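Local structure of carboxylesterase (EST-2) (Archaeoglobus fulgidus, 5FRD) at residues L41-G46 with E237-L242; L193-E198 with H228-E233; L2-I7 with D33-V38; L51-Q56 with V60-V65. The protein probably hydrolyses carboxylic esters, as a thermophilic enzyme of the alpha/beta-hydrolase family, and holds a coenzyme A molecule close to its active site. One frame throughout, in Å; residues are numbered along the deposited sequence.

Contact 1: residues L41-G46 with E237-L242; sequences LTAIGG and EFNEAL
The C-terminal helix 235-249 of this alpha/beta-hydrolase packs against residues 41-46, which carry helix 38-43 into the following loop, with Asn239 and Leu242 facing Ala43 and Ile44. Ile44 does most of the reaching. Its CG1 branch lies anti to the carbonyl carbon (chi1 -69°) and the chain then runs on extended, so that CD1 is carried across to helix 235-249. There CD1 meets two residues of one helical turn: it lies 3.4 Å from Leu242 CD2, with Leu242 CG and CB a little farther off, and, roughly at right angles to that direction, 3.8 Å from Asn239 OD1. The Leu242 approach is nominally tighter than van der Waals contact, but Ile44 occupies two conformations and this is one of them, so the closeness is doubtful. Beside it Ala43 CB touches the amide end of Asn239, 3.5 Å from ND2. That amide has its polar mates in helix 38-43 itself: OD1 accepts from Gln40 NE2 and ND2 donates to the backbone O of Asn39. Ile44 also touches Tyr26 of strand 24-27, and Leu242 touches Val110 of strand 106-112. The chemistry is therefore divided by residue: Ile44, Leu242 and Ala43 supply hydrocarbon contact, whereas Asn239 brings a buried amide whose two ends are both bonded, which fixes its rotation and ties the two helices together.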
loop_
_atom_site.group_PDB
_atom_site.type_symbol
_atom_site.label_atom_id
_atom_site.label_comp_id
_atom_site.label_asym_id
_atom_site.label_seq_id
_atom_site.Cartn_x
_atom_site.Cartn_y
_atom_site.Cartn_z
ATOM N N LEU A 41 -2.534 12.711 -0.013
ATOM C CA LEU A 41 -3.511 13.229 0.931
ATOM C C LEU A 41 -3.753 14.710 0.711
ATOM O O LEU A 41 -4.897 15.150 0.774
ATOM C CB LEU A 41 -3.087 12.967 2.366
ATOM C CG LEU A 41 -3.158 11.503 2.774
ATOM C CD1 LEU A 41 -2.304 11.284 3.998
ATOM C CD2 LEU A 41 -4.609 11.095 3.025
ATOM N N THR A 42 -2.691 15.453 0.429
ATOM C CA THR A 42 -2.785 16.911 0.249
ATOM C C THR A 42 -3.410 17.303 -1.077
ATOM O O THR A 42 -4.044 18.361 -1.159
ATOM C CB THR A 42 -1.417 17.601 0.428
ATOM O OG1 THR A 42 -0.493 17.050 -0.521
ATOM C CG2 THR A 42 -0.900 17.479 1.827
ATOM N N ALA A 43 -3.269 16.477 -2.100
ATOM C CA ALA A 43 -3.763 16.810 -3.433
ATOM C C ALA A 43 -5.079 16.172 -3.779
ATOM O O ALA A 43 -5.943 16.817 -4.343
ATOM C CB ALA A 43 -2.713 16.449 -4.488
ATOM N N ILE A 44 -5.231 14.899 -3.456
ATOM C CA ILE A 44 -6.399 14.107 -3.805
ATOM C C ILE A 44 -7.373 14.042 -2.645
ATOM O O ILE A 44 -8.580 14.118 -2.867
ATOM C CB ILE A 44 -5.965 12.700 -4.206
ATOM C CG1 ILE A 44 -5.216 12.845 -5.548
ATOM C CG2 ILE A 44 -7.139 11.746 -4.314
ATOM C CD1 ILE A 44 -4.535 11.601 -6.004
ATOM N N GLY A 45 -6.849 13.943 -1.426
ATOM C CA GLY A 45 -7.698 13.813 -0.248
ATOM C C GLY A 45 -7.853 12.385 0.190
ATOM O O GLY A 45 -7.190 11.491 -0.321
ATOM N N GLY A 46 -8.753 12.191 1.145
ATOM C CA GLY A 46 -9.032 10.876 1.695
ATOM C C GLY A 46 -8.370 10.641 3.040
ATOM O O GLY A 46 -7.916 11.569 3.710
ATOM N N GLU A 237 2.946 12.750 -11.181
ATOM C CA GLU A 237 2.519 11.779 -12.176
ATOM C C GLU A 237 1.597 10.728 -11.575
ATOM O O GLU A 237 0.599 10.355 -12.177
ATOM C CB GLU A 237 3.737 11.117 -12.798
ATOM C CG GLU A 237 4.615 12.109 -13.583
ATOM C CD GLU A 237 5.677 12.859 -12.793
ATOM O OE1 GLU A 237 5.741 12.842 -11.553
ATOM O OE2 GLU A 237 6.500 13.584 -13.419
ATOM N N PHE A 238 1.932 10.300 -10.377
ATOM C CA PHE A 238 1.079 9.355 -9.663
ATOM C C PHE A 238 -0.292 9.956 -9.422
ATOM O O PHE A 238 -1.306 9.323 -9.724
ATOM C CB PHE A 238 1.753 8.945 -8.350
ATOM C CG PHE A 238 0.968 7.903 -7.565
ATOM C CD1 PHE A 238 -0.062 8.293 -6.743
ATOM C CD2 PHE A 238 1.284 6.562 -7.652
ATOM C CE1 PHE A 238 -0.813 7.351 -6.035
ATOM C CE2 PHE A 238 0.562 5.623 -6.941
ATOM C CZ PHE A 238 -0.498 6.011 -6.163
ATOM N N ASN A 239 -0.316 11.192 -8.929
ATOM C CA ASN A 239 -1.568 11.842 -8.618
ATOM C C ASN A 239 -2.408 12.062 -9.852
ATOM O O ASN A 239 -3.623 11.950 -9.819
ATOM C CB ASN A 239 -1.343 13.159 -7.926
ATOM C CG ASN A 239 -0.860 13.017 -6.489
ATOM O OD1 ASN A 239 -0.753 11.904 -5.968
ATOM N ND2 ASN A 239 -0.532 14.119 -5.853
ATOM N N GLU A 240 -1.771 12.434 -10.964
ATOM C CA GLU A 240 -2.535 12.636 -12.187
ATOM C C GLU A 240 -3.237 11.355 -12.640
ATOM O O GLU A 240 -4.395 11.377 -13.063
ATOM C CB GLU A 240 -1.594 13.206 -13.267
ATOM C CG GLU A 240 -2.228 13.487 -14.614
ATOM C CD GLU A 240 -1.225 14.045 -15.620
ATOM O OE1 GLU A 240 -0.291 14.784 -15.225
ATOM O OE2 GLU A 240 -1.386 13.727 -16.819
ATOM N N ALA A 241 -2.530 10.223 -12.573
ATOM C CA ALA A 241 -3.101 8.940 -12.938
ATOM C C ALA A 241 -4.251 8.570 -12.009
ATOM O O ALA A 241 -5.294 8.107 -12.439
ATOM C CB ALA A 241 -2.053 7.843 -12.900
ATOM N N LEU A 242 -4.031 8.753 -10.714
ATOM C CA LEU A 242 -5.068 8.426 -9.732
ATOM C C LEU A 242 -6.289 9.295 -9.915
ATOM O O LEU A 242 -7.396 8.775 -9.892
ATOM C CB LEU A 242 -4.494 8.503 -8.320
ATOM C CG LEU A 242 -5.462 8.193 -7.161
ATOM C CD1 LEU A 242 -6.104 6.841 -7.332
ATOM C CD2 LEU A 242 -4.707 8.248 -5.838
#

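Contact 2: residues L193-E198 with H228-E233; sequences LVIVGE and HMVMLE
Val230 turns CG2 anti to its backbone N and tucks CG1 between N and the carbonyl carbon (chi1 61°), which sends CG1 out toward Ile195 of the neighbouring strand. Ile195 answers with its short branch: at chi1 -58° CG1 stands beside the backbone N and CG2 is the branch offered to Val230. The two methyls, Ile195 CG2 and Val230 CG1, meet at 4.4 Å, a loose van der Waals contact. Two residues along, Val230 CB lies 4.2 Å from the backbone N of Gly197. Gly197 has no side chain; a CB there would point toward Val230, about 3.8 Å from Val230 CB, at ordinary contact distance. The two alpha carbons, Gly197 CA and Val230 CA, are 5.5 Å apart. This is the place in the alpha/beta-hydrolase fold where the end of strand 192-197 packs beside the loop that carries the probable catalytic histidine: His228 points away from the strand, and its ND1 is hydrogen-bonded to Asp200 OD2, in an arrangement consistent with a Ser89-His228-Asp200 triad. From His228 the chain passes through an inverse gamma turn centred on Met229, with a weak bond from Val230 N to His228 O. Helix 230-233 starts at once, and Met229 O accepts from both Leu232 N (3.0 Å) and Glu233 N (2.9 Å). Val230 is closed in further by Val112 and Ile223, from strands 106-112 and 218-223. Glu233 OE1 accepts from Ser227 N, linking the end of the short helix back to the residue before His228, and OE2 accepts from Ala145 N.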
loop_
_atom_site.group_PDB
_atom_site.type_symbol
_atom_site.label_atom_id
_atom_site.label_comp_id
_atom_site.label_asym_id
_atom_site.label_seq_id
_atom_site.Cartn_x
_atom_site.Cartn_y
_atom_site.Cartn_z
ATOM N N LEU A 193 -7.052 -0.021 -10.851
ATOM C CA LEU A 193 -5.918 0.694 -11.438
ATOM C C LEU A 193 -4.677 0.049 -10.891
ATOM O O LEU A 193 -4.569 -0.183 -9.672
ATOM C CB LEU A 193 -5.962 2.170 -11.081
ATOM C CG LEU A 193 -4.814 3.033 -11.613
ATOM C CD1 LEU A 193 -4.852 3.079 -13.133
ATOM C CD2 LEU A 193 -4.922 4.415 -11.038
ATOM N N VAL A 194 -3.749 -0.310 -11.783
ATOM C CA VAL A 194 -2.522 -1.012 -11.384
ATOM C C VAL A 194 -1.374 -0.084 -11.741
ATOM O O VAL A 194 -1.268 0.337 -12.909
ATOM C CB VAL A 194 -2.398 -2.369 -12.100
ATOM C CG1 VAL A 194 -1.155 -3.107 -11.692
ATOM C CG2 VAL A 194 -3.644 -3.237 -11.869
ATOM N N ILE A 195 -0.567 0.311 -10.760
ATOM C CA ILE A 195 0.469 1.300 -10.952
ATOM C C ILE A 195 1.802 0.731 -10.511
ATOM O O ILE A 195 1.897 0.171 -9.405
ATOM C CB ILE A 195 0.213 2.598 -10.153
ATOM C CG1 ILE A 195 -1.127 3.249 -10.526
ATOM C CG2 ILE A 195 1.340 3.592 -10.344
ATOM C CD1 ILE A 195 -1.521 4.460 -9.667
ATOM N N VAL A 196 2.848 0.894 -11.331
ATOM C CA VAL A 196 4.180 0.472 -10.945
ATOM C C VAL A 196 5.173 1.460 -11.517
ATOM O O VAL A 196 4.967 1.987 -12.607
ATOM C CB VAL A 196 4.462 -0.986 -11.404
ATOM C CG1 VAL A 196 4.381 -1.123 -12.912
ATOM C CG2 VAL A 196 5.787 -1.511 -10.886
ATOM N N GLY A 197 6.223 1.743 -10.765
ATOM C CA GLY A 197 7.340 2.500 -11.286
ATOM C C GLY A 197 8.102 1.634 -12.271
ATOM O O GLY A 197 8.334 0.446 -12.005
ATOM N N GLU A 198 8.542 2.248 -13.366
ATOM C CA GLU A 198 9.242 1.497 -14.429
ATOM C C GLU A 198 10.465 0.737 -13.923
ATOM O O GLU A 198 10.743 -0.348 -14.434
ATOM C CB GLU A 198 9.610 2.483 -15.530
ATOM C CG GLU A 198 10.196 1.848 -16.786
ATOM C CD GLU A 198 10.444 2.886 -17.868
ATOM O OE1 GLU A 198 9.485 3.603 -18.234
ATOM O OE2 GLU A 198 11.589 2.967 -18.360
ATOM N N HIS A 228 9.982 1.395 -6.832
ATOM C CA HIS A 228 8.930 0.916 -5.923
ATOM C C HIS A 228 8.226 2.042 -5.215
ATOM O O HIS A 228 7.002 1.965 -5.036
ATOM C CB HIS A 228 9.556 -0.062 -4.935
ATOM C CG HIS A 228 8.605 -0.862 -4.102
ATOM N ND1 HIS A 228 7.717 -1.747 -4.650
ATOM C CD2 HIS A 228 8.485 -0.990 -2.760
ATOM C CE1 HIS A 228 7.081 -2.385 -3.678
ATOM N NE2 HIS A 228 7.509 -1.931 -2.522
ATOM N N MET A 229 8.942 3.100 -4.850
ATOM C CA MET A 229 8.367 4.219 -4.069
ATOM C C MET A 229 7.751 5.322 -4.945
ATOM O O MET A 229 7.891 6.522 -4.687
ATOM C CB MET A 229 9.429 4.800 -3.122
ATOM C CG MET A 229 10.068 3.799 -2.200
ATOM S SD MET A 229 8.893 2.784 -1.294
ATOM C CE MET A 229 8.017 4.016 -0.367
ATOM N N VAL A 230 6.997 4.888 -5.948
ATOM C CA VAL A 230 6.466 5.747 -6.991
ATOM C C VAL A 230 5.623 6.923 -6.484
ATOM O O VAL A 230 5.662 8.013 -7.027
ATOM C CB VAL A 230 5.732 4.893 -8.033
ATOM C CG1 VAL A 230 4.549 4.129 -7.428
ATOM C CG2 VAL A 230 5.264 5.732 -9.197
ATOM N N MET A 231 4.858 6.723 -5.404
ATOM C CA MET A 231 3.994 7.793 -4.885
ATOM C C MET A 231 4.780 8.925 -4.240
ATOM O O MET A 231 4.254 10.014 -4.110
ATOM C CB MET A 231 2.960 7.225 -3.896
ATOM C CG MET A 231 3.498 6.812 -2.531
ATOM S SD MET A 231 4.703 5.485 -2.479
ATOM C CE MET A 231 3.660 4.231 -3.148
ATOM N N LEU A 232 6.017 8.631 -3.819
ATOM C CA LEU A 232 6.947 9.623 -3.270
ATOM C C LEU A 232 7.892 10.153 -4.321
ATOM O O LEU A 232 8.295 11.310 -4.250
ATOM C CB LEU A 232 7.789 8.988 -2.151
ATOM C CG LEU A 232 7.029 8.558 -0.906
ATOM C CD1 LEU A 232 7.911 7.706 -0.005
ATOM C CD2 LEU A 232 6.516 9.774 -0.164
ATOM N N GLU A 233 8.305 9.311 -5.257
ATOM C CA GLU A 233 9.348 9.713 -6.230
ATOM C C GLU A 233 8.797 10.522 -7.386
ATOM O O GLU A 233 9.510 11.384 -7.945
ATOM C CB GLU A 233 10.028 8.474 -6.814
ATOM C CG GLU A 233 10.830 7.585 -5.878
ATOM C CD GLU A 233 11.339 6.340 -6.607
ATOM O OE1 GLU A 233 10.565 5.377 -6.730
ATOM O OE2 GLU A 233 12.519 6.347 -7.066
#

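Contact 3: residues L2-I7 with D33-V38; sequences LERVFI and DATQWV
Leu2 and Val38 meet methyl to methyl, Leu2 CD1 lying 3.9 Å from Val38 CG1, and the two side chains cross at about a right angle. The contact sets strand 3-9, at the edge of the alpha/beta-hydrolase sheet, against the 3-10 turn that leads from strand 24-27 into helix 38-43. Val38 has a second conformation, so this touch describes one of two states. Farther along the strand Arg4 runs out extended from the backbone (chi1 -177°) and bends near its end, which brings the edge of its guanidinium to Thr35. Arg4 NH2 lies 4.4 Å from Thr35 CG2, and the methyl sits near the guanidinium plane, off its edge. The charge itself is met beyond this pair: Arg4 NH1 forms a salt bridge with Asp50 OD2 and a hydrogen bond with Ser15 OG of the adjacent strand. Asp50 also accepts, through OD1, from Ala34 N, so one carboxylate links the arginine to the start of the turn. Asp33 is nearby but separate: in one of its two conformations Asp33 OD1 stands 6.0 Å from Arg4 NH2, where any attraction would be modest. In the next shell the turn is held by its own backbone: Gln36 N bonds to Asp33 O (3.0 Å), and matching bonds run from Trp37 N to Ala34 O and from Val38 N to Thr35 O. Trp37 is packed inward against Tyr26. Asp33 completes an Asx turn: in that same conformation Asp33 OD1 lies 2.9 Å from Thr35 N and accepts its N-H, on the anti side and 22° out of the carboxylate plane.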
loop_
_atom_site.group_PDB
_atom_site.type_symbol
_atom_site.label_atom_id
_atom_site.label_comp_id
_atom_site.label_asym_id
_atom_site.label_seq_id
_atom_site.Cartn_x
_atom_site.Cartn_y
_atom_site.Cartn_z
ATOM N N LEU A 2 -3.246 18.783 6.294
ATOM C CA LEU A 2 -3.554 17.452 6.843
ATOM C C LEU A 2 -3.915 17.516 8.316
ATOM O O LEU A 2 -3.460 18.395 9.044
ATOM C CB LEU A 2 -2.410 16.462 6.644
ATOM C CG LEU A 2 -2.006 16.257 5.193
ATOM C CD1 LEU A 2 -1.060 15.073 5.134
ATOM C CD2 LEU A 2 -3.190 16.041 4.261
ATOM N N GLU A 3 -4.743 16.563 8.726
ATOM C CA GLU A 3 -5.135 16.381 10.114
ATOM C C GLU A 3 -4.822 14.954 10.501
ATOM O O GLU A 3 -4.929 14.042 9.654
ATOM C CB GLU A 3 -6.647 16.604 10.313
ATOM C CG GLU A 3 -7.051 16.738 11.779
ATOM C CD GLU A 3 -8.531 16.559 12.105
ATOM O OE1 GLU A 3 -9.375 16.451 11.201
ATOM O OE2 GLU A 3 -8.823 16.536 13.321
ATOM N N ARG A 4 -4.450 14.750 11.740
ATOM C CA ARG A 4 -4.294 13.420 12.311
ATOM C C ARG A 4 -5.515 13.139 13.174
ATOM O O ARG A 4 -5.923 13.984 13.984
ATOM C CB ARG A 4 -3.033 13.297 13.116
ATOM C CG ARG A 4 -2.817 11.888 13.653
ATOM C CD ARG A 4 -1.471 11.677 14.284
ATOM N NE ARG A 4 -0.394 11.676 13.310
ATOM C CZ ARG A 4 -0.021 10.621 12.581
ATOM N NH1 ARG A 4 -0.701 9.475 12.636
ATOM N NH2 ARG A 4 1.032 10.706 11.769
ATOM N N VAL A 5 -6.103 11.967 12.991
ATOM C CA VAL A 5 -7.286 11.550 13.768
ATOM C C VAL A 5 -7.025 10.217 14.395
ATOM O O VAL A 5 -6.086 9.499 14.033
ATOM C CB VAL A 5 -8.561 11.494 12.926
ATOM C CG1 VAL A 5 -8.891 12.870 12.374
ATOM C CG2 VAL A 5 -8.439 10.473 11.801
ATOM N N PHE A 6 -7.882 9.866 15.349
ATOM C CA PHE A 6 -7.784 8.597 16.062
ATOM C C PHE A 6 -9.161 7.984 16.138
ATOM O O PHE A 6 -10.127 8.691 16.390
ATOM C CB PHE A 6 -7.224 8.825 17.468
ATOM C CG PHE A 6 -5.808 9.334 17.470
ATOM C CD1 PHE A 6 -5.543 10.688 17.382
ATOM C CD2 PHE A 6 -4.752 8.436 17.500
ATOM C CE1 PHE A 6 -4.219 11.147 17.348
ATOM C CE2 PHE A 6 -3.435 8.901 17.478
ATOM C CZ PHE A 6 -3.194 10.242 17.392
ATOM N N ILE A 7 -9.201 6.677 15.977
ATOM C CA ILE A 7 -10.404 5.846 16.140
ATOM C C ILE A 7 -10.026 4.648 16.987
ATOM O O ILE A 7 -8.857 4.406 17.309
ATOM C CB ILE A 7 -10.976 5.383 14.776
ATOM C CG1 ILE A 7 -10.031 4.436 14.056
ATOM C CG2 ILE A 7 -11.342 6.592 13.938
ATOM C CD1 ILE A 7 -10.618 3.822 12.817
ATOM N N ASP A 33 4.313 4.033 7.266
ATOM C CA ASP A 33 3.149 4.517 7.983
ATOM C C ASP A 33 2.350 5.441 7.070
ATOM O O ASP A 33 2.680 5.577 5.888
ATOM C CB ASP A 33 3.585 5.159 9.303
ATOM C CG ASP A 33 4.470 6.312 9.133
ATOM O OD1 ASP A 33 4.304 7.109 8.186
ATOM O OD2 ASP A 33 5.392 6.392 9.987
ATOM N N ALA A 34 1.288 6.061 7.587
ATOM C CA ALA A 34 0.442 6.913 6.804
ATOM C C ALA A 34 1.148 8.044 6.084
ATOM O O ALA A 34 0.672 8.495 5.056
ATOM C CB ALA A 34 -0.666 7.469 7.667
ATOM N N THR A 35 2.276 8.497 6.636
ATOM C CA THR A 35 3.010 9.592 6.042
ATOM C C THR A 35 3.543 9.255 4.664
ATOM O O THR A 35 3.846 10.154 3.870
ATOM C CB THR A 35 4.147 10.122 6.900
ATOM O OG1 THR A 35 5.166 9.147 7.035
ATOM C CG2 THR A 35 3.669 10.571 8.254
ATOM N N GLN A 36 3.594 7.970 4.291
ATOM C CA GLN A 36 3.932 7.574 2.934
ATOM C C GLN A 36 3.085 8.247 1.882
ATOM O O GLN A 36 3.498 8.411 0.726
ATOM C CB GLN A 36 3.667 6.072 2.824
ATOM C CG GLN A 36 4.240 5.453 1.592
ATOM C CD GLN A 36 3.894 4.042 1.562
ATOM O OE1 GLN A 36 4.173 3.271 2.486
ATOM N NE2 GLN A 36 3.258 3.692 0.502
ATOM N N TRP A 37 1.849 8.593 2.275
ATOM C CA TRP A 37 0.863 9.096 1.366
ATOM C C TRP A 37 0.640 10.597 1.438
ATOM O O TRP A 37 -0.321 11.103 0.828
ATOM C CB TRP A 37 -0.471 8.407 1.625
ATOM C CG TRP A 37 -0.394 6.910 1.475
ATOM C CD1 TRP A 37 -0.413 5.988 2.475
ATOM C CD2 TRP A 37 -0.292 6.173 0.263
ATOM N NE1 TRP A 37 -0.368 4.741 1.969
ATOM C CE2 TRP A 37 -0.300 4.809 0.602
ATOM C CE3 TRP A 37 -0.230 6.536 -1.099
ATOM C CZ2 TRP A 37 -0.229 3.813 -0.348
ATOM C CZ3 TRP A 37 -0.206 5.550 -2.042
ATOM C CH2 TRP A 37 -0.198 4.204 -1.665
ATOM N N VAL A 38 1.517 11.339 2.121
ATOM C CA VAL A 38 1.296 12.791 2.260
ATOM C C VAL A 38 1.051 13.525 0.940
ATOM O O VAL A 38 0.211 14.400 0.879
ATOM C CB VAL A 38 2.396 13.545 3.044
ATOM C CG1 VAL A 38 2.331 13.172 4.515
ATOM C CG2 VAL A 38 3.778 13.352 2.445
#

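Contact 4: residues L51-Q56 with V60-V65; sequences LPNHGQ and VEVNSV
Asn53 and Val60 are joined by two hydrogen bonds, the side-chain amide of the first pairing with both backbone polar atoms of the second. Asn53 ND2 donates a hydrogen bond to Val60 O at 2.9 Å, with the bond lying in both the amide and the carbonyl planes. In return Val60 N donates to Asn53 OD1 at 3.0 Å, its approach tilted 32° from the plane of that carbonyl. ND2 is also bonded to Tyr68 OH, so two partners fix the rotation of the amide. An aspartate in its place would probably leave Val60 O without its donor and facing a carboxylate oxygen instead. Bonds within residues 51-56 shape the turn: a type II beta turn runs from Leu51 to His54, closed by His54 N to Leu51 O (2.9 Å), and the positive phi of Asn53 (79°) belongs to it. His54 ND1 then donates to Pro52 O at 2.8 Å, with that oxygen near the ring plane, while NE2 bonds to Asp168. The one apolar pair across the two segments is Pro52 CB with Val60 CG1 at 3.6 Å; separately, the methyl Val62 CG2 lies against the amide, 3.8 Å from Asn53 ND2. Both segments belong to the long connection between strand 47-49 and helix 65-79, which folds back on that helix: Pro52 and Val60 rest on Tyr71, Val62 rests on Tyr68, and Ser64 caps the helix at Glu67 N.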
loop_
_atom_site.group_PDB
_atom_site.type_symbol
_atom_site.label_atom_id
_atom_site.label_comp_id
_atom_site.label_asym_id
_atom_site.label_seq_id
_atom_site.Cartn_x
_atom_site.Cartn_y
_atom_site.Cartn_z
ATOM N N LEU A 51 -1.306 1.368 10.084
ATOM C CA LEU A 51 -1.639 0.036 10.573
ATOM C C LEU A 51 -1.142 -0.123 11.998
ATOM O O LEU A 51 -0.122 0.463 12.377
ATOM C CB LEU A 51 -1.024 -1.051 9.679
ATOM C CG LEU A 51 -1.603 -1.212 8.280
ATOM C CD1 LEU A 51 -0.741 -2.134 7.446
ATOM C CD2 LEU A 51 -3.050 -1.672 8.292
ATOM N N PRO A 52 -1.858 -0.913 12.810
ATOM C CA PRO A 52 -1.290 -1.215 14.130
ATOM C C PRO A 52 0.166 -1.653 13.998
ATOM O O PRO A 52 0.562 -2.237 12.975
ATOM C CB PRO A 52 -2.182 -2.345 14.635
ATOM C CG PRO A 52 -3.494 -2.080 13.975
ATOM C CD PRO A 52 -3.139 -1.587 12.587
ATOM N N ASN A 53 0.962 -1.297 14.996
ATOM C CA ASN A 53 2.423 -1.470 15.001
ATOM C C ASN A 53 3.212 -0.451 14.214
ATOM O O ASN A 53 4.438 -0.546 14.154
ATOM C CB ASN A 53 2.850 -2.888 14.600
ATOM C CG ASN A 53 2.127 -3.946 15.408
ATOM O OD1 ASN A 53 2.153 -3.890 16.628
ATOM N ND2 ASN A 53 1.423 -4.835 14.753
ATOM N N HIS A 54 2.513 0.524 13.625
ATOM C CA HIS A 54 3.110 1.545 12.778
ATOM C C HIS A 54 2.595 2.914 13.173
ATOM O O HIS A 54 1.475 3.075 13.667
ATOM C CB HIS A 54 2.785 1.280 11.310
ATOM C CG HIS A 54 3.175 -0.091 10.835
ATOM N ND1 HIS A 54 2.452 -1.218 11.141
ATOM C CD2 HIS A 54 4.206 -0.504 10.075
ATOM C CE1 HIS A 54 3.034 -2.272 10.594
ATOM N NE2 HIS A 54 4.088 -1.866 9.925
ATOM N N GLY A 55 3.399 3.935 12.904
ATOM C CA GLY A 55 2.982 5.328 13.131
ATOM C C GLY A 55 2.513 5.574 14.548
ATOM O O GLY A 55 3.185 5.162 15.504
ATOM N N GLN A 56 1.357 6.214 14.669
ATOM C CA GLN A 56 0.797 6.537 15.976
ATOM C C GLN A 56 -0.287 5.567 16.436
ATOM O O GLN A 56 -1.018 5.842 17.397
ATOM C CB GLN A 56 0.289 7.966 15.989
ATOM C CG GLN A 56 1.368 8.950 15.624
ATOM C CD GLN A 56 2.390 9.113 16.722
ATOM O OE1 GLN A 56 2.062 9.077 17.901
ATOM N NE2 GLN A 56 3.649 9.203 16.332
ATOM N N VAL A 60 0.006 -4.230 18.627
ATOM C CA VAL A 60 -0.808 -5.420 18.867
ATOM C C VAL A 60 -0.234 -6.560 18.030
ATOM O O VAL A 60 0.316 -6.364 16.933
ATOM C CB VAL A 60 -2.306 -5.158 18.566
ATOM C CG1 VAL A 60 -2.558 -4.985 17.070
ATOM C CG2 VAL A 60 -3.184 -6.285 19.109
ATOM N N GLU A 61 -0.341 -7.788 18.536
ATOM C CA GLU A 61 0.142 -8.943 17.797
ATOM C C GLU A 61 -0.658 -9.138 16.507
ATOM O O GLU A 61 -1.890 -9.216 16.545
ATOM C CB GLU A 61 0.041 -10.207 18.667
ATOM C CG GLU A 61 0.713 -11.436 18.076
ATOM C CD GLU A 61 0.448 -12.715 18.865
ATOM O OE1 GLU A 61 -0.264 -12.677 19.896
ATOM O OE2 GLU A 61 0.943 -13.777 18.430
ATOM N N VAL A 62 0.044 -9.231 15.371
ATOM C CA VAL A 62 -0.579 -9.474 14.070
ATOM C C VAL A 62 0.183 -10.586 13.351
ATOM O O VAL A 62 1.373 -10.461 13.079
ATOM C CB VAL A 62 -0.623 -8.187 13.195
ATOM C CG1 VAL A 62 -1.171 -8.470 11.795
ATOM C CG2 VAL A 62 -1.454 -7.123 13.879
ATOM N N ASN A 63 -0.534 -11.663 13.025
ATOM C CA ASN A 63 0.076 -12.872 12.479
ATOM C C ASN A 63 -0.227 -13.164 11.013
ATOM O O ASN A 63 0.274 -14.135 10.439
ATOM C CB ASN A 63 -0.335 -14.044 13.386
ATOM C CG ASN A 63 0.283 -13.930 14.771
ATOM O OD1 ASN A 63 1.470 -13.601 14.918
ATOM N ND2 ASN A 63 -0.513 -14.191 15.782
ATOM N N SER A 64 -1.004 -12.283 10.367
ATOM C CA SER A 64 -1.340 -12.479 8.968
ATOM C C SER A 64 -1.734 -11.177 8.297
ATOM O O SER A 64 -2.165 -10.224 8.961
ATOM C CB SER A 64 -2.508 -13.462 8.815
ATOM O OG SER A 64 -3.686 -12.916 9.356
ATOM N N VAL A 65 -1.602 -11.168 6.978
ATOM C CA VAL A 65 -2.162 -10.095 6.154
ATOM C C VAL A 65 -3.667 -9.958 6.414
ATOM O O VAL A 65 -4.173 -8.835 6.483
ATOM C CB VAL A 65 -1.858 -10.318 4.670
ATOM C CG1 VAL A 65 -2.562 -9.296 3.789
ATOM C CG2 VAL A 65 -0.364 -10.232 4.393
#

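How the contacts relate
Contacts 1, 2 and 3 each touch the other two. Contacts 1 and 2 have centres 12 Å apart and join where Phe238 CE2 lies 3.6 Å from Ile195 CD1. Contact 3 reaches contact 1 through Leu2 CD2, 3.6 Å from Leu41 CB, and contact 2 where Met231 packs on Gln36 and Trp37. Contact 4 touches contact 3, Phe6 CE2 lying 3.9 Å from the backbone O of Gln56, but its centre is 26 Å from that of contact 1. Contact 2 holds the probable catalytic His228; its Val230 side chain is about 14 Å from the bound coenzyme A. In contact 4, the Val62 side chain is about 11 Å from that of the CoA-binding Cys172.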